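Phosphatidylinositol phosphate phosphatase (Schizosaccharomyces pombe, PDB 1I9Z) removes the 5-phosphate from soluble and lipid inositol phosphates, including phosphatidylinositol 4,5-bisphosphate, using the magnesium-dependent catalytic domain described here. Local coordinates at residues K135-L139 with H179-I184; K262-D268 with Y302-R307; L291-Q297 with I309-A315. All blocks are in the same frame, centred on the assembly; numbering follows the deposited sequence.

Interaction 1 (K135-L139 with H179-I184); sequences KKTGL and HDYRTI
This is a strand-end-to-helix packing contact, bridged by water, in which the last residues of edge strand 127-136 and the loop that follows lie along helix 174-187. The backbone is extended through Lys135, Lys136 and Thr137, then bends at Gly138 (phi/psi -112/-100) into Leu139, the last residue modelled before a gap that is not modelled. Lys135 runs beside Ile184 (CA to CA 6.1 Å), Thr137 beside Asp180 (5.6 Å) and Leu139 beside His179 (7.3 Å), so the loop descends the helix toward its N-terminal side. Asp180, chi1 m, is the polar hub. Water 1 joins its OD2 to Thr137 OG1, 2.7 Å on each leg, and water 2 gives a proton to OD1 while accepting one from Gly138 N, again at 2.7 Å each. Asp180 OD2 is also hydrogen-bonded to the backbone N of Ala168. Around the hub the packing is apolar: Lys135 CE lies 4.1 Å from Thr183 CG2, and Thr137 CG2 4.3 Å from Ile184 CD1. Thr183, chi1 m, turns OG1 back to His179 O (2.8 Å). Leu139 CD2 sits over the His179 ring, 3.9 Å from its centroid, as a CH-pi contact. The pairing of an outer helix with a sheet edge belongs to the layered alpha/beta sandwich of the DNase I-like fold; the Asp180 side chain lies about 12 Å from the bound inositol bisphosphate.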
loop_
_atom_site.group_PDB
_atom_site.type_symbol
_atom_site.label_atom_id
_atom_site.label_comp_id
_atom_site.label_asym_id
_atom_site.label_seq_id
_atom_site.Cartn_x
_atom_site.Cartn_y
_atom_site.Cartn_z
ATOM N N LYS A 135 0.821 6.190 -13.519
ATOM C CA LYS A 135 0.684 5.470 -14.793
ATOM C C LYS A 135 -0.792 5.265 -15.072
ATOM O O LYS A 135 -1.534 4.654 -14.249
ATOM C CB LYS A 135 1.383 4.099 -14.750
ATOM C CG LYS A 135 1.181 3.281 -16.074
ATOM C CD LYS A 135 1.944 3.897 -17.223
ATOM C CE LYS A 135 1.676 3.091 -18.524
ATOM N NZ LYS A 135 2.388 3.688 -19.738
ATOM N N LYS A 136 -1.251 5.765 -16.217
ATOM C CA LYS A 136 -2.637 5.552 -16.586
ATOM C C LYS A 136 -2.777 4.145 -17.172
ATOM O O LYS A 136 -1.815 3.530 -17.717
ATOM C CB LYS A 136 -3.106 6.621 -17.618
ATOM C CG LYS A 136 -2.522 6.450 -18.995
ATOM C CD LYS A 136 -2.755 7.713 -19.887
ATOM C CE LYS A 136 -4.257 7.961 -20.191
ATOM N NZ LYS A 136 -4.942 6.849 -21.009
ATOM N N THR A 137 -3.990 3.615 -17.075
ATOM C CA THR A 137 -4.286 2.296 -17.612
ATOM C C THR A 137 -4.690 2.550 -19.062
ATOM O O THR A 137 -5.186 3.666 -19.424
ATOM C CB THR A 137 -5.532 1.705 -16.966
ATOM O OG1 THR A 137 -6.665 2.506 -17.355
ATOM C CG2 THR A 137 -5.453 1.760 -15.488
ATOM N N GLY A 138 -4.511 1.504 -19.872
ATOM C CA GLY A 138 -4.834 1.589 -21.266
ATOM C C GLY A 138 -6.016 0.758 -21.735
ATOM O O GLY A 138 -7.192 1.130 -21.563
ATOM N N LEU A 139 -5.701 -0.382 -22.314
ATOM C CA LEU A 139 -6.695 -1.264 -22.920
ATOM C C LEU A 139 -7.829 -0.507 -23.599
ATOM O O LEU A 139 -7.925 -0.515 -24.833
ATOM C CB LEU A 139 -7.267 -2.251 -21.912
ATOM C CG LEU A 139 -7.866 -3.444 -22.668
ATOM C CD1 LEU A 139 -9.202 -3.077 -23.305
ATOM C CD2 LEU A 139 -6.842 -3.892 -23.725
ATOM N N HIS A 179 -5.204 -6.937 -17.071
ATOM C CA HIS A 179 -4.402 -6.225 -18.050
ATOM C C HIS A 179 -3.916 -4.911 -17.412
ATOM O O HIS A 179 -2.783 -4.444 -17.659
ATOM C CB HIS A 179 -5.259 -5.907 -19.254
ATOM C CG HIS A 179 -4.610 -4.935 -20.184
ATOM N ND1 HIS A 179 -5.066 -3.642 -20.357
ATOM C CD2 HIS A 179 -3.536 -5.072 -20.991
ATOM C CE1 HIS A 179 -4.300 -3.022 -21.251
ATOM N NE2 HIS A 179 -3.363 -3.872 -21.648
ATOM N N ASP A 180 -4.789 -4.290 -16.617
ATOM C CA ASP A 180 -4.411 -3.035 -15.955
ATOM C C ASP A 180 -3.274 -3.285 -14.970
ATOM O O ASP A 180 -2.350 -2.475 -14.821
ATOM C CB ASP A 180 -5.609 -2.418 -15.185
ATOM C CG ASP A 180 -6.636 -1.792 -16.083
ATOM O OD1 ASP A 180 -6.366 -1.632 -17.284
ATOM O OD2 ASP A 180 -7.758 -1.474 -15.610
ATOM N N TYR A 181 -3.335 -4.411 -14.263
ATOM C CA TYR A 181 -2.275 -4.762 -13.364
ATOM C C TYR A 181 -0.963 -4.840 -14.125
ATOM O O TYR A 181 0.061 -4.258 -13.723
ATOM C CB TYR A 181 -2.531 -6.162 -12.737
ATOM C CG TYR A 181 -1.284 -6.721 -12.101
ATOM C CD1 TYR A 181 -0.858 -6.288 -10.874
ATOM C CD2 TYR A 181 -0.421 -7.558 -12.844
ATOM C CE1 TYR A 181 0.410 -6.641 -10.374
ATOM C CE2 TYR A 181 0.826 -7.902 -12.391
ATOM C CZ TYR A 181 1.243 -7.430 -11.144
ATOM O OH TYR A 181 2.490 -7.664 -10.712
ATOM N N ARG A 182 -0.978 -5.568 -15.242
ATOM C CA ARG A 182 0.267 -5.738 -15.978
ATOM C C ARG A 182 0.802 -4.428 -16.522
ATOM O O ARG A 182 2.012 -4.212 -16.516
ATOM C CB ARG A 182 0.074 -6.717 -17.138
ATOM C CG ARG A 182 -0.289 -8.126 -16.650
ATOM C CD ARG A 182 -0.235 -9.093 -17.887
ATOM N NE ARG A 182 -1.523 -9.688 -18.200
ATOM C CZ ARG A 182 -2.468 -9.079 -18.881
ATOM N NH1 ARG A 182 -2.260 -7.858 -19.306
ATOM N NH2 ARG A 182 -3.597 -9.656 -19.158
ATOM N N THR A 183 -0.106 -3.579 -16.992
ATOM C CA THR A 183 0.210 -2.266 -17.579
ATOM C C THR A 183 0.889 -1.391 -16.554
ATOM O O THR A 183 1.907 -0.722 -16.823
ATOM C CB THR A 183 -1.085 -1.596 -18.104
ATOM O OG1 THR A 183 -1.626 -2.376 -19.184
ATOM C CG2 THR A 183 -0.819 -0.140 -18.666
ATOM N N ILE A 184 0.347 -1.397 -15.341
ATOM C CA ILE A 184 0.924 -0.597 -14.281
ATOM C C ILE A 184 2.205 -1.174 -13.739
ATOM O O ILE A 184 3.166 -0.444 -13.448
ATOM C CB ILE A 184 -0.115 -0.418 -13.111
ATOM C CG1 ILE A 184 -1.312 0.364 -13.610
ATOM C CG2 ILE A 184 0.607 0.186 -11.872
ATOM C CD1 ILE A 184 -2.600 0.260 -12.665
HETATM O O HOH W 1 -8.680 0.786 -16.648
HETATM O O HOH W 2 -4.224 -0.981 -18.867
#

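Interaction 2 (K262-D268 with Y302-R307); sequences KFDIGTD and YYSDHR. With 2IP (D-myo-inositol-1,4-bisphosphate), chain C.
Two irregular loops, 262-268 and 302-307, meet at the rim of the inositol phosphate pocket and are joined mainly by polar contacts. Their backbones come closest at Phe263 with Asp305 and at Gly266 with Tyr302, both 4.6 Å between CA atoms. A type II turn runs from Asp264 to Thr267, with Gly266 at positive phi (84/-2) and Thr267 N bonded to Asp264 O at 3.3 Å. Two amides on the first loop find carbonyls on the second: Phe263 N gives to Asp305 O and Gly266 N to Tyr302 O, each at 2.9 Å. Arg307 does the most work. Its guanidinium lies flat on the Phe263 ring, centres 3.8 Å apart and planes at 23°, a cation-pi stack, while NH2 donates to Thr267 O (2.9 Å) and to water 4 (2.8 Å), and NH1 to water 3 (2.9 Å). Water 4 passes a proton to Asp268 OD1 (2.8 Å), which also accepts from Tyr302 OH at 2.6 Å. Water 3 lies 3.1 Å from Asp264 O and 2.9 Å from Ser304 O. Ser304 OG accepts from His306 N at 3.1 Å, an ST turn, and is bonded to Asn33 O as well. At the pocket end Lys262 NZ makes a salt bridge to Asp305 OD2, its hydrogen bond weak, and a weak hydrogen bond to ligand O42, both 3.5 Å; the Asp305 side chain is about 4 Å from the calcium. Tyr270 stacks on Phe263, and strand 20-33 backs the second loop, where Tyr303 and Ser304 touch Tyr32 and His306 touches Asn33, just before strand 309-320 begins.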
loop_
_atom_site.group_PDB
_atom_site.type_symbol
_atom_site.label_atom_id
_atom_site.label_comp_id
_atom_site.label_asym_id
_atom_site.label_seq_id
_atom_site.Cartn_x
_atom_site.Cartn_y
_atom_site.Cartn_z
ATOM N N LYS A 262 -21.254 -1.469 -3.141
ATOM C CA LYS A 262 -22.281 -0.629 -3.587
ATOM C C LYS A 262 -23.349 -0.265 -2.616
ATOM O O LYS A 262 -24.327 -0.880 -2.607
ATOM C CB LYS A 262 -22.773 -1.035 -4.924
ATOM C CG LYS A 262 -23.719 -0.121 -5.294
ATOM C CD LYS A 262 -23.080 1.158 -5.479
ATOM C CE LYS A 262 -23.365 1.387 -6.973
ATOM N NZ LYS A 262 -23.857 2.822 -7.117
ATOM N N PHE A 263 -23.126 0.793 -1.820
ATOM C CA PHE A 263 -24.113 1.143 -0.818
ATOM C C PHE A 263 -24.870 2.395 -1.260
ATOM O O PHE A 263 -24.273 3.306 -1.928
ATOM C CB PHE A 263 -23.421 1.529 0.539
ATOM C CG PHE A 263 -22.851 0.391 1.301
ATOM C CD1 PHE A 263 -21.477 0.070 1.214
ATOM C CD2 PHE A 263 -23.669 -0.416 2.077
ATOM C CE1 PHE A 263 -20.947 -1.043 1.919
ATOM C CE2 PHE A 263 -23.143 -1.509 2.759
ATOM C CZ PHE A 263 -21.803 -1.823 2.695
ATOM N N ASP A 264 -26.134 2.500 -0.811
ATOM C CA ASP A 264 -26.900 3.761 -0.996
ATOM C C ASP A 264 -26.114 4.727 -0.094
ATOM O O ASP A 264 -25.658 4.362 0.998
ATOM C CB ASP A 264 -28.332 3.627 -0.444
ATOM C CG ASP A 264 -29.243 2.807 -1.372
ATOM O OD1 ASP A 264 -28.807 2.436 -2.496
ATOM O OD2 ASP A 264 -30.399 2.575 -0.948
ATOM N N ILE A 265 -25.938 5.965 -0.547
ATOM C CA ILE A 265 -25.142 6.916 0.193
ATOM C C ILE A 265 -25.857 7.282 1.519
ATOM O O ILE A 265 -27.078 7.530 1.502
ATOM C CB ILE A 265 -24.992 8.165 -0.640
ATOM C CG1 ILE A 265 -24.217 7.805 -1.945
ATOM C CG2 ILE A 265 -24.089 9.211 0.163
ATOM C CD1 ILE A 265 -24.416 8.766 -3.031
ATOM N N GLY A 266 -25.092 7.298 2.604
ATOM C CA GLY A 266 -25.601 7.625 3.955
ATOM C C GLY A 266 -26.232 6.438 4.699
ATOM O O GLY A 266 -26.667 6.550 5.858
ATOM N N THR A 267 -26.310 5.272 4.077
ATOM C CA THR A 267 -26.997 4.169 4.774
ATOM C C THR A 267 -26.183 2.829 4.808
ATOM O O THR A 267 -25.099 2.706 4.200
ATOM C CB THR A 267 -28.323 3.858 4.075
ATOM O OG1 THR A 267 -28.042 3.139 2.876
ATOM C CG2 THR A 267 -29.041 5.136 3.623
ATOM N N ASP A 268 -26.771 1.830 5.468
ATOM C CA ASP A 268 -26.166 0.491 5.578
ATOM C C ASP A 268 -26.739 -0.379 4.493
ATOM O O ASP A 268 -26.532 -1.615 4.513
ATOM C CB ASP A 268 -26.589 -0.132 6.931
ATOM C CG ASP A 268 -25.872 0.490 8.105
ATOM O OD1 ASP A 268 -24.657 0.780 7.995
ATOM O OD2 ASP A 268 -26.473 0.659 9.204
ATOM N N TYR A 302 -20.056 6.988 5.753
ATOM C CA TYR A 302 -21.180 6.894 4.829
ATOM C C TYR A 302 -21.263 7.972 3.749
ATOM O O TYR A 302 -22.330 8.141 3.110
ATOM C CB TYR A 302 -22.474 6.950 5.719
ATOM C CG TYR A 302 -22.635 5.756 6.660
ATOM C CD1 TYR A 302 -22.000 5.716 7.925
ATOM C CD2 TYR A 302 -23.433 4.690 6.276
ATOM C CE1 TYR A 302 -22.179 4.587 8.812
ATOM C CE2 TYR A 302 -23.622 3.568 7.096
ATOM C CZ TYR A 302 -22.981 3.537 8.372
ATOM O OH TYR A 302 -23.169 2.468 9.200
ATOM N N TYR A 303 -20.145 8.677 3.522
ATOM C CA TYR A 303 -20.160 9.770 2.566
ATOM C C TYR A 303 -20.191 9.334 1.133
ATOM O O TYR A 303 -20.524 10.128 0.260
ATOM C CB TYR A 303 -18.911 10.649 2.728
ATOM C CG TYR A 303 -18.650 11.028 4.151
ATOM C CD1 TYR A 303 -17.382 10.921 4.700
ATOM C CD2 TYR A 303 -19.693 11.530 4.962
ATOM C CE1 TYR A 303 -17.129 11.281 6.064
ATOM C CE2 TYR A 303 -19.440 11.920 6.274
ATOM C CZ TYR A 303 -18.170 11.792 6.821
ATOM O OH TYR A 303 -17.900 12.176 8.146
ATOM N N SER A 304 -19.832 8.073 0.910
ATOM C CA SER A 304 -19.682 7.543 -0.453
ATOM C C SER A 304 -20.496 6.255 -0.661
ATOM O O SER A 304 -21.150 5.774 0.283
ATOM C CB SER A 304 -18.155 7.250 -0.669
ATOM O OG SER A 304 -17.919 6.584 -1.929
ATOM N N ASP A 305 -20.502 5.747 -1.903
ATOM C CA ASP A 305 -21.172 4.468 -2.141
ATOM C C ASP A 305 -20.169 3.330 -1.830
ATOM O O ASP A 305 -20.512 2.154 -1.897
ATOM C CB ASP A 305 -21.728 4.376 -3.565
ATOM C CG ASP A 305 -20.693 4.683 -4.630
ATOM O OD1 ASP A 305 -19.516 5.062 -4.378
ATOM O OD2 ASP A 305 -21.122 4.508 -5.775
ATOM N N HIS A 306 -18.937 3.664 -1.465
ATOM C CA HIS A 306 -17.986 2.651 -0.969
ATOM C C HIS A 306 -17.682 2.923 0.496
ATOM O O HIS A 306 -17.736 4.081 0.950
ATOM C CB HIS A 306 -16.594 2.736 -1.618
ATOM C CG HIS A 306 -16.573 2.369 -3.058
ATOM N ND1 HIS A 306 -15.777 1.353 -3.561
ATOM C CD2 HIS A 306 -17.179 2.939 -4.120
ATOM C CE1 HIS A 306 -15.891 1.328 -4.883
ATOM N NE2 HIS A 306 -16.738 2.286 -5.248
ATOM N N ARG A 307 -17.355 1.876 1.250
ATOM C CA ARG A 307 -16.800 2.099 2.614
ATOM C C ARG A 307 -15.314 2.188 2.483
ATOM O O ARG A 307 -14.732 1.552 1.584
ATOM C CB ARG A 307 -17.025 0.916 3.552
ATOM C CG ARG A 307 -18.497 0.677 3.837
ATOM C CD ARG A 307 -18.970 1.614 5.093
ATOM N NE ARG A 307 -20.383 1.326 5.237
ATOM C CZ ARG A 307 -21.375 1.950 4.623
ATOM N NH1 ARG A 307 -21.193 3.024 3.827
ATOM N NH2 ARG A 307 -22.587 1.358 4.630
HETATM C C1 2IP C . -20.773 -1.417 -14.730
HETATM C C2 2IP C . -20.580 0.102 -14.970
HETATM C C3 2IP C . -21.143 0.956 -13.784
HETATM C C4 2IP C . -20.579 0.548 -12.398
HETATM C C5 2IP C . -20.933 -0.940 -12.181
HETATM C C6 2IP C . -20.328 -1.859 -13.283
HETATM O O1 2IP C . -21.470 -2.364 -15.495
HETATM O O2 2IP C . -19.228 0.449 -15.107
HETATM O O3 2IP C . -20.830 2.306 -13.965
HETATM O O4 2IP C . -21.195 1.386 -11.367
HETATM O O5 2IP C . -20.447 -1.386 -10.915
HETATM O O6 2IP C . -20.808 -3.139 -12.892
HETATM P P4 2IP C . -20.407 2.427 -10.489
HETATM O O41 2IP C . -19.188 1.651 -9.865
HETATM O O42 2IP C . -21.276 2.951 -9.436
HETATM O O43 2IP C . -20.016 3.500 -11.520
HETATM P P1 2IP C . -21.034 -3.486 -16.397
HETATM O O11 2IP C . -21.846 -3.223 -17.677
HETATM O O12 2IP C . -19.576 -3.645 -16.754
HETATM O O13 2IP C . -21.634 -4.741 -15.752
HETATM O O HOH W 3 -22.941 4.829 2.349
HETATM O O HOH W 4 -22.884 -0.755 6.457
#

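Interaction 3 (L291-Q297 with I309-A315); sequences LVPHSYQ and IYATYEA
Gln297, Tyr310 and Leu291 mark the two ends of an antiparallel strand pair, 292-297 against 309-315, whose axes run at 172° and approach to 4.6 Å. At one end Gln297 and Tyr310 form a hydrogen-bonded pair: Gln297 N to Tyr310 O is 3.0 Å, and Tyr310 N to Gln297 O is 2.8 Å. Tyr310, chi1 p, brings CE2 to 3.7 Å from Gln297 CB, and its ring also meets Phe28 of strand 20-33; the Gln297 amide turns off to Thr256. The two strands are the arms of a beta hairpin with a long connection, and they close one side of the six-stranded sheet of this DNase I-like domain, 292-298 being one of its two outermost strands. Between Pro293 and Tyr296 the register slips by one residue in a beta bulge. Here His294 (phi/psi -117/-78) gives its N to Thr312 O at 2.9 Å, Ser295 N turns to Thr312 OG1 at 2.9 Å, and Thr312 N returns to Ser295 O at 3.0 Å, with water 5 donating to both Ser295 O and Thr312 O at 2.8 Å. Beyond the bulge Val292 N bonds to Glu314 O at 3.0 Å and Glu314 N to Val292 O at 2.9 Å. Leu291, chi1 m and chi2 t, packs at the far end: CD1 lies over the Tyr313 ring, 4.1 Å from its centroid, and CD2 is 3.5 Å from Ala315 CB, beside Tyr201 and Val203 of the other sheet.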
loop_
_atom_site.group_PDB
_atom_site.type_symbol
_atom_site.label_atom_id
_atom_site.label_comp_id
_atom_site.label_asym_id
_atom_site.label_seq_id
_atom_site.Cartn_x
_atom_site.Cartn_y
_atom_site.Cartn_z
ATOM N N LEU A 291 6.719 -7.585 5.425
ATOM C CA LEU A 291 6.019 -6.746 6.376
ATOM C C LEU A 291 5.325 -7.672 7.353
ATOM O O LEU A 291 5.037 -8.809 7.000
ATOM C CB LEU A 291 4.924 -5.915 5.665
ATOM C CG LEU A 291 5.466 -4.770 4.827
ATOM C CD1 LEU A 291 4.306 -4.055 4.055
ATOM C CD2 LEU A 291 6.174 -3.794 5.806
ATOM N N VAL A 292 5.048 -7.203 8.561
ATOM C CA VAL A 292 4.266 -8.012 9.511
ATOM C C VAL A 292 2.884 -7.355 9.536
ATOM O O VAL A 292 2.731 -6.251 10.035
ATOM C CB VAL A 292 4.880 -7.979 10.922
ATOM C CG1 VAL A 292 3.950 -8.742 11.909
ATOM C CG2 VAL A 292 6.293 -8.620 10.874
ATOM N N PRO A 293 1.860 -8.015 8.967
ATOM C CA PRO A 293 0.501 -7.471 8.933
ATOM C C PRO A 293 -0.263 -7.641 10.208
ATOM O O PRO A 293 -0.146 -8.673 10.911
ATOM C CB PRO A 293 -0.145 -8.235 7.772
ATOM C CG PRO A 293 0.519 -9.615 7.936
ATOM C CD PRO A 293 1.956 -9.258 8.162
ATOM N N HIS A 294 -1.042 -6.628 10.555
ATOM C CA HIS A 294 -1.822 -6.723 11.738
ATOM C C HIS A 294 -3.303 -6.679 11.445
ATOM O O HIS A 294 -3.955 -7.731 11.404
ATOM C CB HIS A 294 -1.385 -5.654 12.746
ATOM C CG HIS A 294 -0.098 -6.010 13.431
ATOM N ND1 HIS A 294 1.143 -5.681 12.925
ATOM C CD2 HIS A 294 0.142 -6.749 14.543
ATOM C CE1 HIS A 294 2.090 -6.199 13.690
ATOM N NE2 HIS A 294 1.509 -6.853 14.680
ATOM N N SER A 295 -3.840 -5.503 11.185
ATOM C CA SER A 295 -5.282 -5.348 10.946
ATOM C C SER A 295 -5.619 -5.136 9.477
ATOM O O SER A 295 -4.775 -4.685 8.679
ATOM C CB SER A 295 -5.823 -4.141 11.732
ATOM O OG SER A 295 -5.579 -4.309 13.102
ATOM N N TYR A 296 -6.854 -5.469 9.119
ATOM C CA TYR A 296 -7.334 -5.236 7.740
ATOM C C TYR A 296 -8.822 -5.117 7.898
ATOM O O TYR A 296 -9.526 -6.142 8.069
ATOM C CB TYR A 296 -6.992 -6.441 6.836
ATOM C CG TYR A 296 -7.388 -6.343 5.364
ATOM C CD1 TYR A 296 -7.634 -7.481 4.627
ATOM C CD2 TYR A 296 -7.394 -5.094 4.674
ATOM C CE1 TYR A 296 -7.827 -7.427 3.232
ATOM C CE2 TYR A 296 -7.630 -5.028 3.293
ATOM C CZ TYR A 296 -7.822 -6.199 2.564
ATOM O OH TYR A 296 -7.924 -6.145 1.165
ATOM N N GLN A 297 -9.355 -3.909 7.783
ATOM C CA GLN A 297 -10.800 -3.744 8.028
ATOM C C GLN A 297 -11.424 -2.635 7.186
ATOM O O GLN A 297 -10.699 -1.749 6.682
ATOM C CB GLN A 297 -11.014 -3.266 9.485
ATOM C CG GLN A 297 -10.970 -4.340 10.591
ATOM C CD GLN A 297 -11.872 -5.544 10.280
ATOM O OE1 GLN A 297 -13.041 -5.412 9.809
ATOM N NE2 GLN A 297 -11.328 -6.734 10.512
ATOM N N ILE A 309 -11.370 1.603 3.807
ATOM C CA ILE A 309 -10.721 0.455 4.471
ATOM C C ILE A 309 -9.319 0.869 4.945
ATOM O O ILE A 309 -8.813 1.968 4.604
ATOM C CB ILE A 309 -10.543 -0.756 3.505
ATOM C CG1 ILE A 309 -9.742 -0.337 2.272
ATOM C CG2 ILE A 309 -11.906 -1.267 3.062
ATOM C CD1 ILE A 309 -9.231 -1.549 1.390
ATOM N N TYR A 310 -8.712 0.050 5.800
ATOM C CA TYR A 310 -7.339 0.314 6.196
ATOM C C TYR A 310 -6.644 -1.002 6.525
ATOM O O TYR A 310 -7.313 -2.040 6.742
ATOM C CB TYR A 310 -7.237 1.280 7.410
ATOM C CG TYR A 310 -7.721 0.657 8.715
ATOM C CD1 TYR A 310 -6.827 -0.037 9.541
ATOM C CD2 TYR A 310 -9.050 0.690 9.059
ATOM C CE1 TYR A 310 -7.262 -0.676 10.712
ATOM C CE2 TYR A 310 -9.519 0.016 10.222
ATOM C CZ TYR A 310 -8.629 -0.638 11.029
ATOM O OH TYR A 310 -9.073 -1.221 12.203
ATOM N N ALA A 311 -5.316 -0.953 6.579
ATOM C CA ALA A 311 -4.533 -2.110 6.982
ATOM C C ALA A 311 -3.386 -1.527 7.800
ATOM O O ALA A 311 -2.966 -0.365 7.552
ATOM C CB ALA A 311 -3.975 -2.873 5.725
ATOM N N THR A 312 -2.882 -2.304 8.782
ATOM C CA THR A 312 -1.734 -1.843 9.556
ATOM C C THR A 312 -0.578 -2.845 9.421
ATOM O O THR A 312 -0.792 -4.069 9.226
ATOM C CB THR A 312 -2.088 -1.670 11.046
ATOM O OG1 THR A 312 -2.669 -2.886 11.540
ATOM C CG2 THR A 312 -3.057 -0.548 11.221
ATOM N N TYR A 313 0.634 -2.327 9.513
ATOM C CA TYR A 313 1.844 -3.157 9.400
ATOM C C TYR A 313 2.954 -2.687 10.327
ATOM O O TYR A 313 2.967 -1.526 10.788
ATOM C CB TYR A 313 2.455 -3.063 8.007
ATOM C CG TYR A 313 1.522 -3.425 6.882
ATOM C CD1 TYR A 313 0.760 -2.455 6.219
ATOM C CD2 TYR A 313 1.374 -4.754 6.514
ATOM C CE1 TYR A 313 -0.156 -2.810 5.195
ATOM C CE2 TYR A 313 0.463 -5.142 5.490
ATOM C CZ TYR A 313 -0.305 -4.153 4.840
ATOM O OH TYR A 313 -1.169 -4.492 3.855
ATOM N N GLU A 314 3.866 -3.616 10.608
ATOM C CA GLU A 314 5.086 -3.278 11.317
ATOM C C GLU A 314 6.105 -3.552 10.255
ATOM O O GLU A 314 6.027 -4.587 9.599
ATOM C CB GLU A 314 5.351 -4.178 12.512
ATOM C CG GLU A 314 4.615 -3.729 13.739
ATOM C CD GLU A 314 5.037 -4.536 14.959
ATOM O OE1 GLU A 314 4.810 -5.772 14.986
ATOM O OE2 GLU A 314 5.608 -3.918 15.872
ATOM N N ALA A 315 7.071 -2.649 10.080
ATOM C CA ALA A 315 8.066 -2.831 9.043
ATOM C C ALA A 315 9.431 -2.736 9.702
ATOM O O ALA A 315 9.748 -1.719 10.331
ATOM C CB ALA A 315 7.923 -1.730 7.973
HETATM O O HOH W 5 -2.373 -5.725 7.590
HETATM O O HOH W 6 -6.510 -1.726 14.306
#

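Interaction 1 comes first along the chain and closes before the other two open, whereas interactions 2 and 3 alternate: 262-268, 291-297, 302-307, 309-315. The loop 302-307 lies within the connection of the hairpin 292-298/309-320, so the strands of interaction 3 lead directly into and out of the rim built by interaction 2, their centres 24 Å apart. Interaction 1 lies on an edge strand of the five-stranded sheet, with its centre 28 Å from that of interaction 2 and 26 Å from that of interaction 3, which belongs to the six-stranded sheet. Together they sample a strand pair at the edge of the six-stranded sheet, an outer helix layer and the substrate-binding loops of one catalytic domain.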